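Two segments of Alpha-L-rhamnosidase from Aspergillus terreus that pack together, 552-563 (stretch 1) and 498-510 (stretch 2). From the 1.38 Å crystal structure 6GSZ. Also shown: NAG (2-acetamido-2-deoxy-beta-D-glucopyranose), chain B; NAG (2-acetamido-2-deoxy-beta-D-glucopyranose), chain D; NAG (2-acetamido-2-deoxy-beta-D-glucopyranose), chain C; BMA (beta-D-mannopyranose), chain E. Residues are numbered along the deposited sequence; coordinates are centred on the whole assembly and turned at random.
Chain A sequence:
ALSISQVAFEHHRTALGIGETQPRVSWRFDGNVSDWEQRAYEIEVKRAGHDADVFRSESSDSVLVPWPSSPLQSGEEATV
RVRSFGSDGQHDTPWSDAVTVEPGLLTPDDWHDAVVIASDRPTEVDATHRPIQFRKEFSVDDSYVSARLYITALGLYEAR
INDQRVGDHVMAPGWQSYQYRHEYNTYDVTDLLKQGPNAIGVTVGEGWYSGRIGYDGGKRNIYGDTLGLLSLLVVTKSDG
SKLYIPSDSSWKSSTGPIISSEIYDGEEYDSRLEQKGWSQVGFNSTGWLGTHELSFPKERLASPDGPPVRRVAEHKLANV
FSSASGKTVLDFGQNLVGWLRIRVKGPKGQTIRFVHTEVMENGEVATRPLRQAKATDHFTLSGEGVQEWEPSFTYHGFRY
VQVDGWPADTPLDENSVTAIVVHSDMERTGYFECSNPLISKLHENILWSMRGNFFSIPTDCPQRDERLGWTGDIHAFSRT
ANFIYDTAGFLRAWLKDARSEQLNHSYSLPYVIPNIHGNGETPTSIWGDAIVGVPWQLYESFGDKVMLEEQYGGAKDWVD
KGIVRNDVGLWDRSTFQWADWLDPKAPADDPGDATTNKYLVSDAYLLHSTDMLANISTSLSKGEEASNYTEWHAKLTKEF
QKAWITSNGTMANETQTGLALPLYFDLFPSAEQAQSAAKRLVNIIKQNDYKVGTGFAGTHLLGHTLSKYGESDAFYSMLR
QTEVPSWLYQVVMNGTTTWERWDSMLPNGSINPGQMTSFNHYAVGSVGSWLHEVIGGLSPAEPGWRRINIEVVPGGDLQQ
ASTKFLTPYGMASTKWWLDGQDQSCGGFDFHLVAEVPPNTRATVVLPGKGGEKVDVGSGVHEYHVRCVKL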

# COMPACT_ATOMS: atom_id res chain seq x y z
N TYR A 552 12.52 -15.53 -0.41
CA TYR A 552 12.50 -16.92 -0.06
C TYR A 552 13.04 -17.21 1.33
O TYR A 552 12.41 -17.99 2.08
CB TYR A 552 13.26 -17.76 -1.09
CG TYR A 552 13.15 -19.24 -0.86
CD1 TYR A 552 11.97 -19.91 -1.12
CD2 TYR A 552 14.20 -19.97 -0.33
CE1 TYR A 552 11.86 -21.28 -0.97
CE2 TYR A 552 14.10 -21.35 -0.15
CZ TYR A 552 12.92 -22.00 -0.44
OH TYR A 552 12.81 -23.36 -0.29
N GLY A 553 14.15 -16.56 1.68
CA GLY A 553 14.77 -16.89 2.97
C GLY A 553 13.86 -16.58 4.15
O GLY A 553 13.75 -17.37 5.10
N GLY A 554 13.10 -15.49 4.05
CA GLY A 554 12.14 -15.17 5.11
C GLY A 554 11.09 -16.25 5.27
O GLY A 554 10.72 -16.68 6.38
N ALA A 555 10.52 -16.67 4.12
CA ALA A 555 9.49 -17.70 4.12
C ALA A 555 10.00 -19.04 4.68
O ALA A 555 9.37 -19.64 5.53
CB ALA A 555 8.94 -17.84 2.70
N LYS A 556 11.17 -19.46 4.20
CA LYS A 556 11.73 -20.71 4.62
C LYS A 556 12.13 -20.70 6.10
O LYS A 556 11.84 -21.64 6.85
CB LYS A 556 12.92 -21.09 3.74
CG LYS A 556 13.66 -22.34 4.18
CD LYS A 556 14.58 -22.88 3.10
CE LYS A 556 15.55 -23.95 3.57
NZ LYS A 556 14.99 -25.11 4.29
N ASP A 557 12.73 -19.61 6.57
CA ASP A 557 13.16 -19.55 7.96
C ASP A 557 11.95 -19.52 8.90
O ASP A 557 12.01 -20.08 9.99
CB ASP A 557 14.04 -18.33 8.24
CG ASP A 557 15.47 -18.45 7.76
OD1 ASP A 557 15.91 -19.58 7.42
OD2 ASP A 557 16.17 -17.39 7.72
N TRP A 558 10.84 -18.90 8.47
CA TRP A 558 9.64 -18.89 9.26
C TRP A 558 9.13 -20.33 9.51
O TRP A 558 8.83 -20.72 10.65
CB TRP A 558 8.57 -18.04 8.60
CG TRP A 558 7.21 -18.18 9.17
CD1 TRP A 558 6.13 -18.71 8.55
CD2 TRP A 558 6.74 -17.80 10.48
NE1 TRP A 558 5.02 -18.70 9.35
CE2 TRP A 558 5.37 -18.12 10.55
CE3 TRP A 558 7.33 -17.19 11.60
CZ2 TRP A 558 4.58 -17.90 11.68
CZ3 TRP A 558 6.55 -16.99 12.72
CH2 TRP A 558 5.19 -17.29 12.75
N VAL A 559 8.99 -21.10 8.42
CA VAL A 559 8.49 -22.45 8.56
C VAL A 559 9.50 -23.29 9.35
O VAL A 559 9.11 -24.08 10.23
CB VAL A 559 8.17 -23.05 7.20
CG1 VAL A 559 7.79 -24.51 7.26
CG2 VAL A 559 7.05 -22.25 6.56
N ASP A 560 10.79 -23.16 9.03
CA ASP A 560 11.78 -24.03 9.60
C ASP A 560 12.03 -23.75 11.10
O ASP A 560 12.33 -24.69 11.86
CB ASP A 560 13.10 -23.92 8.87
CG ASP A 560 13.09 -24.49 7.46
OD1 ASP A 560 12.09 -25.23 7.11
OD2 ASP A 560 14.10 -24.24 6.76
N LYS A 561 12.05 -22.46 11.48
CA LYS A 561 12.61 -22.06 12.78
C LYS A 561 11.72 -21.08 13.56
O LYS A 561 11.95 -20.85 14.76
CB LYS A 561 13.99 -21.43 12.55
CG LYS A 561 15.02 -22.37 11.95
CD LYS A 561 16.39 -21.75 11.76
CE LYS A 561 17.36 -22.63 11.02
NZ LYS A 561 18.66 -21.93 10.84
N GLY A 562 10.79 -20.41 12.87
CA GLY A 562 9.92 -19.43 13.51
C GLY A 562 8.71 -20.03 14.21
O GLY A 562 8.44 -19.76 15.36
N ILE A 563 7.96 -20.87 13.48
CA ILE A 563 6.80 -21.53 14.05
C ILE A 563 7.23 -22.41 15.23
O ILE A 563 8.26 -23.08 15.16
CB ILE A 563 6.08 -22.35 12.96
CG1 ILE A 563 5.51 -21.41 11.88
CG2 ILE A 563 5.00 -23.23 13.56
CD1 ILE A 563 4.86 -22.12 10.72
C1 NAG B . 17.71 -6.73 18.11
C2 NAG B . 17.87 -5.20 18.09
C3 NAG B . 18.31 -4.69 19.44
C4 NAG B . 17.39 -5.15 20.54
C5 NAG B . 17.26 -6.67 20.47
C6 NAG B . 16.22 -7.16 21.46
C7 NAG B . 18.49 -3.86 16.13
C8 NAG B . 19.60 -3.57 15.14
N2 NAG B . 18.80 -4.77 17.09
O3 NAG B . 18.35 -3.27 19.41
O4 NAG B . 17.99 -4.75 21.77
O5 NAG B . 16.79 -7.02 19.16
O6 NAG B . 14.97 -6.41 21.30
O7 NAG B . 17.37 -3.33 16.05
C1 NAG D . 12.45 -29.57 5.71
C2 NAG D . 13.78 -28.76 5.69
C3 NAG D . 14.37 -28.70 7.10
C4 NAG D . 13.30 -28.22 8.09
C5 NAG D . 11.97 -28.92 7.93
C6 NAG D . 10.84 -28.27 8.73
C7 NAG D . 14.92 -28.81 3.56
C8 NAG D . 15.93 -29.46 2.67
N2 NAG D . 14.76 -29.30 4.78
O3 NAG D . 15.52 -27.83 7.11
O4 NAG D . 13.69 -28.51 9.45
O5 NAG D . 11.53 -28.96 6.54
O6 NAG D . 10.36 -27.06 8.11
O7 NAG D . 14.20 -27.88 3.12
C1 NAG C . 14.40 -27.51 10.14
C2 NAG C . 14.19 -27.74 11.62
C3 NAG C . 15.08 -26.80 12.42
C4 NAG C . 16.52 -26.89 11.94
C5 NAG C . 16.61 -26.67 10.44
C6 NAG C . 18.03 -26.89 9.93
C7 NAG C . 11.95 -28.50 12.24
C8 NAG C . 10.55 -28.05 12.55
N2 NAG C . 12.82 -27.53 11.96
O3 NAG C . 15.00 -27.13 13.81
O4 NAG C . 17.25 -25.86 12.57
O5 NAG C . 15.77 -27.62 9.80
O6 NAG C . 18.01 -26.74 8.49
O7 NAG C . 12.25 -29.70 12.20
C1 BMA E . 18.36 -26.28 13.37
C2 BMA E . 19.41 -25.18 13.49
C3 BMA E . 20.52 -25.65 14.44
C4 BMA E . 19.93 -26.08 15.78
C5 BMA E . 18.75 -27.04 15.64
C6 BMA E . 17.98 -27.15 16.94
O2 BMA E . 18.74 -24.04 14.01
O3 BMA E . 21.43 -24.59 14.71
O4 BMA E . 20.95 -26.73 16.52
O5 BMA E . 17.84 -26.60 14.62
O6 BMA E . 16.93 -28.10 16.72
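Stretch 2 498-510: ARSEQLNHSYSLP

Stretch 2 enters as the end of a helix that begins earlier in the chain and continues into a loop that folds back over the C-terminal end of the helix in stretch 1. The two helices run in broadly the same direction, their axes crossing at 37° and approaching to 9.8 Å. Backbones come close at two places: Gly554 and Arg499, with CA atoms 5.5 Å apart, and Gly562 and Ser508, with CA atoms 4.2 Å apart. Glycine stands on the stretch 1 side each time. At Gly554 a CB would come 3.4 Å from Gln502 OE1; the clashes are at neighbouring Gly553, where a CB would sit 2.8 Å from Arg499 NH2, and at Gly562, where one would lie 2.5 Å from Tyr507 O.

The polar network is a short chain of contacts. Arg499, its chi1 t and chi2 p, starts sideways but brings its end to stretch 1. There it forms a salt bridge with Asp557, whose CB points toward stretch 2: Arg499 NH1 lies 2.8 Å from Asp557 OD2, and Arg499 NH2 bonds to the same Asp557 OD2 at 3.1 Å. The carboxylate oxygen meets the guanidinium at its edge, where the N-H groups point, while Gly553 O and Gly554 CA lie over one face. Thus Gly553 O, although 3.5 Å from Arg499 NH1, gains no hydrogen bond from it; its partner is Asp557 N at 2.9 Å, within the helix.

Gln502 carries the chain onward. Its OE1 accepts from Arg499 NH1 at 2.9 Å, which helps hold the arginine in place. Its NE2 gives one hydrogen bond across the contact, to Gly554 O at 3.0 Å with a nearly straight 166° angle, and another to Tyr507 O within its own stretch, also 3.0 Å from Gln502 NE2. Every polar end of this amide is therefore used, and one side chain ties together the helix of stretch 2, its loop and the neighbouring helix. Gly554 O is shared, for it also accepts from Trp558 N at 3.1 Å.

The loop turns back through a type I' turn from His505 to Ser508, with Ser506 and Tyr507 at positive phi and Ser508 N donating to His505 O at 3.1 Å. This turn delivers Tyr507 O to the glutamine and to Gly562, whose CA makes a CA-H...O contact with Tyr507 O at 3.5 Å. Tyr507, the residue most covered in the contact, points its CA-to-CB bond toward stretch 1, and Lys561 CD lies over its ring face, 4.0 Å from the centroid. Beyond the ring, a water bonded to Tyr507 OH at 2.9 Å accepts from Lys561 NZ at 2.7 Å, so Lys561 packs with its aliphatic part over the ring while Lys561 NZ is also hydrogen-bonded elsewhere in the structure.

Near Gly562 the stretch 1 helix widens into a pi-type turn. The Trp558 CA-to-CB bond points sideways, but the end of the side chain comes nearer the loop, with Trp558 CZ3 3.6 Å from Ser508 OG at the ring edge. One cost remains: Leu509 N, 3.9 Å from Trp558 CZ3, is buried without a partner.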

# COMPACT_ATOMS: atom_id res chain seq x y z
N ALA A 498 10.56 -6.57 6.60
CA ALA A 498 10.02 -7.71 7.33
C ALA A 498 11.16 -8.72 7.58
O ALA A 498 11.29 -9.29 8.66
CB ALA A 498 8.88 -8.34 6.56
N ARG A 499 11.97 -8.98 6.53
CA ARG A 499 13.07 -9.92 6.61
C ARG A 499 14.10 -9.44 7.65
O ARG A 499 14.56 -10.24 8.47
CB ARG A 499 13.69 -10.11 5.22
CG ARG A 499 14.91 -11.01 5.19
CD ARG A 499 14.63 -12.37 5.79
NE ARG A 499 15.69 -13.30 5.46
CZ ARG A 499 15.90 -14.48 6.08
NH1 ARG A 499 15.09 -14.85 7.07
NH2 ARG A 499 16.89 -15.26 5.64
N SER A 500 14.52 -8.17 7.58
CA SER A 500 15.49 -7.65 8.54
C SER A 500 14.99 -7.80 9.99
O SER A 500 15.78 -8.24 10.88
CB SER A 500 15.78 -6.18 8.25
OG SER A 500 16.43 -6.00 6.99
N GLU A 501 13.71 -7.48 10.20
CA GLU A 501 13.13 -7.55 11.51
C GLU A 501 13.13 -9.00 12.01
O GLU A 501 13.45 -9.30 13.17
CB GLU A 501 11.74 -6.93 11.53
CG GLU A 501 11.72 -5.43 11.25
CD GLU A 501 12.03 -4.46 12.36
OE1 GLU A 501 12.65 -4.89 13.34
OE2 GLU A 501 11.58 -3.31 12.18
N GLN A 502 12.70 -9.94 11.13
CA GLN A 502 12.68 -11.36 11.44
C GLN A 502 14.06 -11.87 11.85
O GLN A 502 14.16 -12.72 12.78
CB GLN A 502 12.16 -12.08 10.20
CG GLN A 502 12.17 -13.60 10.35
CD GLN A 502 12.04 -14.31 9.02
OE1 GLN A 502 12.52 -13.81 8.00
NE2 GLN A 502 11.38 -15.46 9.06
N LEU A 503 15.11 -11.43 11.16
CA LEU A 503 16.45 -11.95 11.46
C LEU A 503 16.91 -11.52 12.86
O LEU A 503 17.83 -12.17 13.39
CB LEU A 503 17.44 -11.51 10.39
CG LEU A 503 17.28 -12.30 9.08
CD1 LEU A 503 18.02 -11.58 7.95
CD2 LEU A 503 17.75 -13.75 9.24
N ASN A 504 16.32 -10.48 13.44
CA ASN A 504 16.62 -10.12 14.83
C ASN A 504 15.52 -10.54 15.80
O ASN A 504 15.47 -10.05 16.94
CB ASN A 504 16.86 -8.63 14.96
CG ASN A 504 17.55 -8.29 16.27
OD1 ASN A 504 18.44 -9.03 16.73
ND2 ASN A 504 17.13 -7.18 16.85
N HIS A 505 14.69 -11.50 15.42
CA HIS A 505 13.56 -11.98 16.21
C HIS A 505 13.48 -13.51 16.19
O HIS A 505 12.39 -14.09 16.21
CB HIS A 505 12.29 -11.31 15.65
CG HIS A 505 11.13 -11.22 16.56
ND1 HIS A 505 10.04 -12.06 16.51
CD2 HIS A 505 10.80 -10.26 17.44
CE1 HIS A 505 9.16 -11.69 17.43
NE2 HIS A 505 9.59 -10.59 17.99
N SER A 506 14.66 -14.15 16.15
CA SER A 506 14.78 -15.63 16.24
C SER A 506 13.90 -16.32 15.18
O SER A 506 13.24 -17.35 15.46
CB SER A 506 14.45 -16.08 17.64
OG SER A 506 15.36 -15.49 18.58
N TYR A 507 13.87 -15.71 13.99
CA TYR A 507 13.26 -16.26 12.76
C TYR A 507 11.74 -16.17 12.79
O TYR A 507 11.07 -16.57 11.84
CB TYR A 507 13.73 -17.67 12.44
CG TYR A 507 15.23 -17.75 12.33
CD1 TYR A 507 15.90 -17.18 11.25
CD2 TYR A 507 15.98 -18.38 13.31
CE1 TYR A 507 17.27 -17.25 11.14
CE2 TYR A 507 17.36 -18.46 13.20
CZ TYR A 507 18.01 -17.89 12.12
OH TYR A 507 19.37 -17.99 12.02
N SER A 508 11.18 -15.59 13.84
CA SER A 508 9.78 -15.24 13.94
C SER A 508 9.57 -13.83 13.39
O SER A 508 10.43 -12.98 13.43
CB SER A 508 9.34 -15.34 15.40
OG SER A 508 7.95 -15.16 15.49
N LEU A 509 8.38 -13.54 12.89
CA LEU A 509 8.04 -12.23 12.38
C LEU A 509 7.37 -11.42 13.48
O LEU A 509 6.39 -11.85 14.08
CB LEU A 509 7.11 -12.39 11.17
CG LEU A 509 6.83 -11.13 10.38
CD1 LEU A 509 8.10 -10.63 9.68
CD2 LEU A 509 5.70 -11.38 9.39
N PRO A 510 7.87 -10.21 13.80
CA PRO A 510 7.14 -9.32 14.70
C PRO A 510 5.73 -9.06 14.18
O PRO A 510 5.48 -9.16 12.99
CB PRO A 510 7.98 -8.06 14.74
CG PRO A 510 9.35 -8.53 14.40
CD PRO A 510 9.15 -9.62 13.36
O HOH W 1 19.73 -20.66 12.95